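Local coordinates for protein putative 4-Hydroxy-2-oxoglutarate aldolase / 2-dehydro-3-deoxyphosphogluconate aldolase (Yersinia enterocolitica, PDB 3LM7) that is a putative aldolase of the KDGP aldolase family, built as a TIM barrel, at residues D113-G118 against K215-I220; T149-L154 against E181-T186. One frame throughout, in Å; residues are numbered along the deposited sequence.

Interaction 1 (D113-G118 against K215-I220)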
loop_
_atom_site.group_PDB
_atom_site.type_symbol
_atom_site.label_atom_id
_atom_site.label_comp_id
_atom_site.label_asym_id
_atom_site.label_seq_id
_atom_site.Cartn_x
_atom_site.Cartn_y
_atom_site.Cartn_z
ATOM N N ASP A 113 7.207 -12.226 -5.410
ATOM C CA ASP A 113 6.849 -12.037 -3.998
ATOM C C ASP A 113 8.023 -11.682 -3.147
ATOM O O ASP A 113 7.913 -10.801 -2.279
ATOM C CB ASP A 113 6.221 -13.293 -3.437
ATOM C CG ASP A 113 4.899 -13.627 -4.145
ATOM O OD1 ASP A 113 4.166 -12.697 -4.477
ATOM O OD2 ASP A 113 4.646 -14.801 -4.357
ATOM N N THR A 114 9.132 -12.394 -3.324
ATOM C CA THR A 114 10.316 -12.076 -2.505
ATOM C C THR A 114 10.650 -10.595 -2.727
ATOM O O THR A 114 10.689 -10.114 -3.890
ATOM C CB THR A 114 11.493 -12.915 -2.962
ATOM O OG1 THR A 114 11.231 -14.271 -2.645
ATOM C CG2 THR A 114 12.786 -12.527 -2.212
ATOM N N VAL A 115 10.910 -9.870 -1.639
ATOM C CA VAL A 115 11.300 -8.455 -1.754
ATOM C C VAL A 115 12.764 -8.326 -2.135
ATOM O O VAL A 115 13.615 -8.876 -1.452
ATOM C CB VAL A 115 11.055 -7.706 -0.366
ATOM C CG1 VAL A 115 11.627 -6.268 -0.416
ATOM C CG2 VAL A 115 9.516 -7.641 -0.126
ATOM N N VAL A 116 13.050 -7.597 -3.229
ATOM C CA VAL A 116 14.403 -7.344 -3.655
ATOM C C VAL A 116 14.652 -5.840 -3.610
ATOM O O VAL A 116 14.013 -5.046 -4.380
ATOM C CB VAL A 116 14.588 -7.795 -5.138
ATOM C CG1 VAL A 116 16.047 -7.520 -5.586
ATOM C CG2 VAL A 116 14.269 -9.328 -5.186
ATOM N N ASN A 117 15.524 -5.407 -2.680
ATOM C CA ASN A 117 15.835 -3.979 -2.632
ATOM C C ASN A 117 16.974 -3.634 -3.618
ATOM O O ASN A 117 17.679 -4.535 -4.171
ATOM C CB ASN A 117 16.133 -3.526 -1.168
ATOM C CG ASN A 117 17.457 -4.064 -0.606
ATOM O OD1 ASN A 117 18.439 -4.199 -1.315
ATOM N ND2 ASN A 117 17.498 -4.280 0.714
ATOM N N GLY A 118 17.174 -2.344 -3.848
ATOM C CA GLY A 118 18.246 -1.940 -4.745
ATOM C C GLY A 118 18.934 -0.767 -4.037
ATOM O O GLY A 118 18.291 0.215 -3.712
ATOM N N LYS A 215 5.121 0.272 2.228
ATOM C CA LYS A 215 5.894 -0.677 3.040
ATOM C C LYS A 215 7.220 -0.075 3.355
ATOM O O LYS A 215 7.949 0.418 2.437
ATOM C CB LYS A 215 6.135 -1.959 2.233
ATOM C CG LYS A 215 4.800 -2.637 1.719
ATOM C CD LYS A 215 4.175 -3.474 2.716
ATOM C CE LYS A 215 3.029 -4.330 2.171
ATOM N NZ LYS A 215 1.832 -3.491 2.040
ATOM N N VAL A 216 7.587 -0.155 4.622
ATOM C CA VAL A 216 8.852 0.400 5.083
ATOM C C VAL A 216 9.616 -0.693 5.790
ATOM O O VAL A 216 9.035 -1.398 6.626
ATOM C CB VAL A 216 8.639 1.594 6.087
ATOM C CG1 VAL A 216 9.995 2.237 6.384
ATOM C CG2 VAL A 216 7.651 2.603 5.447
ATOM N N ILE A 217 10.883 -0.891 5.420
ATOM C CA ILE A 217 11.693 -1.983 6.007
ATOM C C ILE A 217 12.968 -1.300 6.529
ATOM O O ILE A 217 13.954 -1.162 5.819
ATOM C CB ILE A 217 12.028 -3.145 4.998
ATOM C CG1 ILE A 217 10.725 -3.794 4.493
ATOM C CG2 ILE A 217 12.970 -4.241 5.699
ATOM C CD1 ILE A 217 10.946 -4.847 3.290
ATOM N N PRO A 218 12.929 -0.804 7.779
ATOM C CA PRO A 218 14.131 -0.109 8.273
ATOM C C PRO A 218 15.174 -1.133 8.672
ATOM O O PRO A 218 14.795 -2.204 9.171
ATOM C CB PRO A 218 13.629 0.636 9.518
ATOM C CG PRO A 218 12.481 -0.143 10.004
ATOM C CD PRO A 218 11.782 -0.684 8.709
ATOM N N HIS A 219 16.457 -0.813 8.491
ATOM C CA HIS A 219 17.512 -1.732 8.863
ATOM C C HIS A 219 18.195 -1.196 10.097
ATOM O O HIS A 219 18.510 -0.024 10.119
ATOM C CB HIS A 219 18.544 -1.828 7.723
ATOM C CG HIS A 219 18.001 -2.506 6.511
ATOM N ND1 HIS A 219 18.612 -3.604 5.953
ATOM C CD2 HIS A 219 16.891 -2.262 5.767
ATOM C CE1 HIS A 219 17.918 -3.994 4.889
ATOM N NE2 HIS A 219 16.885 -3.186 4.737
ATOM N N ILE A 220 18.413 -2.057 11.100
ATOM C CA ILE A 220 19.049 -1.627 12.353
ATOM C C ILE A 220 20.135 -2.621 12.737
ATOM O O ILE A 220 19.859 -3.760 13.004
ATOM C CB ILE A 220 18.034 -1.483 13.533
ATOM C CG1 ILE A 220 16.699 -0.840 13.074
ATOM C CG2 ILE A 220 18.701 -0.671 14.662
ATOM C CD1 ILE A 220 15.684 -1.855 12.447
#

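Interaction 2 (T149-L154 against E181-T186)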
loop_
_atom_site.group_PDB
_atom_site.type_symbol
_atom_site.label_atom_id
_atom_site.label_comp_id
_atom_site.label_asym_id
_atom_site.label_seq_id
_atom_site.Cartn_x
_atom_site.Cartn_y
_atom_site.Cartn_z
ATOM N N THR A 149 13.397 8.924 -11.609
ATOM C CA THR A 149 14.000 8.075 -12.680
ATOM C C THR A 149 14.643 6.832 -12.074
ATOM O O THR A 149 14.462 5.749 -12.634
ATOM C CB THR A 149 15.029 8.886 -13.484
ATOM O OG1 THR A 149 14.385 10.119 -13.908
ATOM C CG2 THR A 149 15.499 8.050 -14.756
ATOM N N ALA A 150 15.368 6.937 -10.939
ATOM C CA ALA A 150 15.969 5.726 -10.306
ATOM C C ALA A 150 14.899 4.761 -9.879
ATOM O O ALA A 150 15.053 3.560 -10.083
ATOM C CB ALA A 150 16.870 6.103 -9.058
ATOM N N ILE A 151 13.785 5.272 -9.335
ATOM C CA ILE A 151 12.675 4.365 -8.962
ATOM C C ILE A 151 12.129 3.635 -10.196
ATOM O O ILE A 151 11.905 2.394 -10.202
ATOM C CB ILE A 151 11.521 5.147 -8.274
ATOM C CG1 ILE A 151 11.973 5.495 -6.813
ATOM C CG2 ILE A 151 10.292 4.298 -8.218
ATOM C CD1 ILE A 151 11.076 6.597 -6.169
ATOM N N ALA A 152 11.916 4.401 -11.271
ATOM C CA ALA A 152 11.368 3.753 -12.472
ATOM C C ALA A 152 12.349 2.674 -13.004
ATOM O O ALA A 152 11.931 1.627 -13.519
ATOM C CB ALA A 152 11.083 4.824 -13.583
HETATM N N MSE A 153 13.652 2.968 -12.960
HETATM C CA MSE A 153 14.656 1.937 -13.413
HETATM C C MSE A 153 14.611 0.694 -12.502
HETATM O O MSE A 153 14.657 -0.455 -13.008
HETATM C CB MSE A 153 16.091 2.527 -13.450
HETATM C CG MSE A 153 16.181 3.597 -14.494
HETATM SE SE MSE A 153 17.909 4.525 -14.473
HETATM C CE MSE A 153 18.968 3.117 -15.285
ATOM N N LEU A 154 14.536 0.893 -11.182
ATOM C CA LEU A 154 14.386 -0.256 -10.234
ATOM C C LEU A 154 13.139 -1.083 -10.582
ATOM O O LEU A 154 13.231 -2.334 -10.693
ATOM C CB LEU A 154 14.297 0.270 -8.802
ATOM C CG LEU A 154 15.678 0.739 -8.284
ATOM C CD1 LEU A 154 15.571 1.396 -6.947
ATOM C CD2 LEU A 154 16.726 -0.430 -8.144
ATOM N N GLU A 181 8.835 10.766 -0.195
ATOM C CA GLU A 181 7.653 11.334 -0.926
ATOM C C GLU A 181 7.534 10.784 -2.345
ATOM O O GLU A 181 6.420 10.471 -2.799
ATOM C CB GLU A 181 7.723 12.857 -0.951
ATOM C CG GLU A 181 8.147 13.308 0.400
ATOM C CD GLU A 181 7.264 14.261 1.015
ATOM O OE1 GLU A 181 6.056 13.837 1.109
ATOM O OE2 GLU A 181 7.785 15.380 1.433
ATOM N N ALA A 182 8.703 10.563 -2.974
ATOM C CA ALA A 182 8.737 10.002 -4.320
ATOM C C ALA A 182 8.314 8.493 -4.305
ATOM O O ALA A 182 7.526 8.019 -5.186
ATOM C CB ALA A 182 10.183 10.202 -4.924
ATOM N N CYS A 183 8.727 7.752 -3.274
ATOM C CA CYS A 183 8.275 6.346 -3.185
ATOM C C CYS A 183 6.752 6.308 -2.992
ATOM O O CYS A 183 6.099 5.492 -3.581
ATOM C CB CYS A 183 8.920 5.624 -1.986
ATOM S SG CYS A 183 10.750 5.231 -2.325
ATOM N N ALA A 184 6.238 7.109 -2.063
ATOM C CA ALA A 184 4.779 7.169 -1.819
ATOM C C ALA A 184 4.083 7.513 -3.131
ATOM O O ALA A 184 3.059 6.901 -3.483
ATOM C CB ALA A 184 4.456 8.250 -0.723
ATOM N N ALA A 185 4.597 8.514 -3.833
ATOM C CA ALA A 185 3.921 8.928 -5.108
ATOM C C ALA A 185 3.850 7.782 -6.129
ATOM O O ALA A 185 2.885 7.672 -6.899
ATOM C CB ALA A 185 4.679 10.147 -5.746
ATOM N N THR A 186 4.913 6.971 -6.187
ATOM C CA THR A 186 5.052 5.981 -7.246
ATOM C C THR A 186 4.641 4.603 -6.757
ATOM O O THR A 186 4.853 3.642 -7.474
ATOM C CB THR A 186 6.557 5.881 -7.736
ATOM O OG1 THR A 186 7.426 5.615 -6.620
ATOM C CG2 THR A 186 7.002 7.228 -8.384
#

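Interaction 1 (D113-G118 against K215-I220)
Val115 and Ile217 meet inside a TIM barrel, their side chains pointing at each other across its interior. Val115 lies on strand 115-120 of the parallel sheet. The segment 215-220, which follows helix 201-211, is extended and probably closes the barrel in the place of its eighth strand. The two backbones are well apart: the nearest pair of CA atoms, those of Asn117 and Ile217, is separated by 9.8 Å, so side chains alone make the contact. Inward residues alternate with outward ones, and Val216, Pro218 and Ile220 turn to pack on helix 201-211.

The apolar part is one tip-to-tip touch, with CG1 of Val115 standing 4.0 Å from CD1 of Ile217. Isoleucine suits the place: its CG1-CD1 arm, extended at chi2 171°, carries CD1 out to the methyl of the shorter valine. Both aliphatic side chains are buried.

The polar part is indirect. Asn117 and His219 point inward two residues farther along each segment, and ND2 of Asn117 and NE2 of His219 both hydrogen-bond to OE1 of Glu191, which bridges the two segments through a single carboxylate oxygen. ND2 of Asn117 also bonds to OD1 of Asn96, its OD1 accepts from the backbone N of Gln97, and ND1 of His219 hydrogen-bonds with Tyr221 OH. An amide and an imidazole suit these buried positions because each has more than one polar atom to engage, and the bonds fix how each flat group is turned. Between the groups themselves there is only van der Waals proximity: ND2 of Asn117 comes obliquely to the His219 ring, 4.2 Å from CE1.

Interaction 2 (T149-L154 against E181-T186)
This is helix-to-helix packing in the outer layer of the barrel, where a single isoleucine of helix 147-156 reaches into the C-terminal end of its neighbour, helix 173-185. Strand 161-164 runs between the two helices in the chain, and Ile151 also rests on Val162 of that strand, so the contact lies over the sheet. The nearest CA atoms, those of Ile151 and Cys183, are 7.5 Å apart, consistent with the small side chains of Ala182 and Cys183.

Both branches of Ile151 are used. With chi2 at 164° the longer branch is extended, and its CD1 lands 3.9 Å from CB of Ala182 and 4.1 Å from SG of Cys183. The shorter branch, CG2, comes within 3.5 Å of OG1 of Thr186, the two side chains crossing at a slant.

Thr186, the first residue to leave helical geometry, turns OG1 back over the last turn. Its chi1 of 55° sets OG1 between the backbone N and the carbonyl carbon, from where it donates to Ala182 O at 2.8 Å. The hydroxyl approaches with a C=O...OG1 angle of 134°, tilted from the carbonyl plane. The backbone N of Thr186 bonds to the same oxygen from the opposite face of that plane, so two donors grip it. Nearby, Lys155 NZ bonds to Thr186 O, and Ala185 O accepts from Arg14 of the second subunit.

Because the hydroxyl spends its hydrogen within its own helix end, a polar atom can lie against the methyl groups of Ile151 without needing a partner from them. Packing between the two segments therefore rests on apolar burial.

From the N terminus, the chain passes four barrel strands before reaching 113-118, the first half of interaction 1, on strand 115-120. It then runs to helix 147-156, returns through strand 161-164, and enters helix 173-185, whose end closes interaction 2 as a short loop of 26 intervening residues. Strand 189-192 and helix 201-211 follow, and 215-220 closes interaction 1 across 96 residues, so the shorter loop lies wholly within the longer. Interaction 1 joins two non-adjacent parts of the barrel wall across the interior, whereas interaction 2 joins adjacent outer helices. Their centres are about 14 Å apart, yet they touch: Gly118 CA packs 4.0 Å from Leu154 CD2, strand against helix.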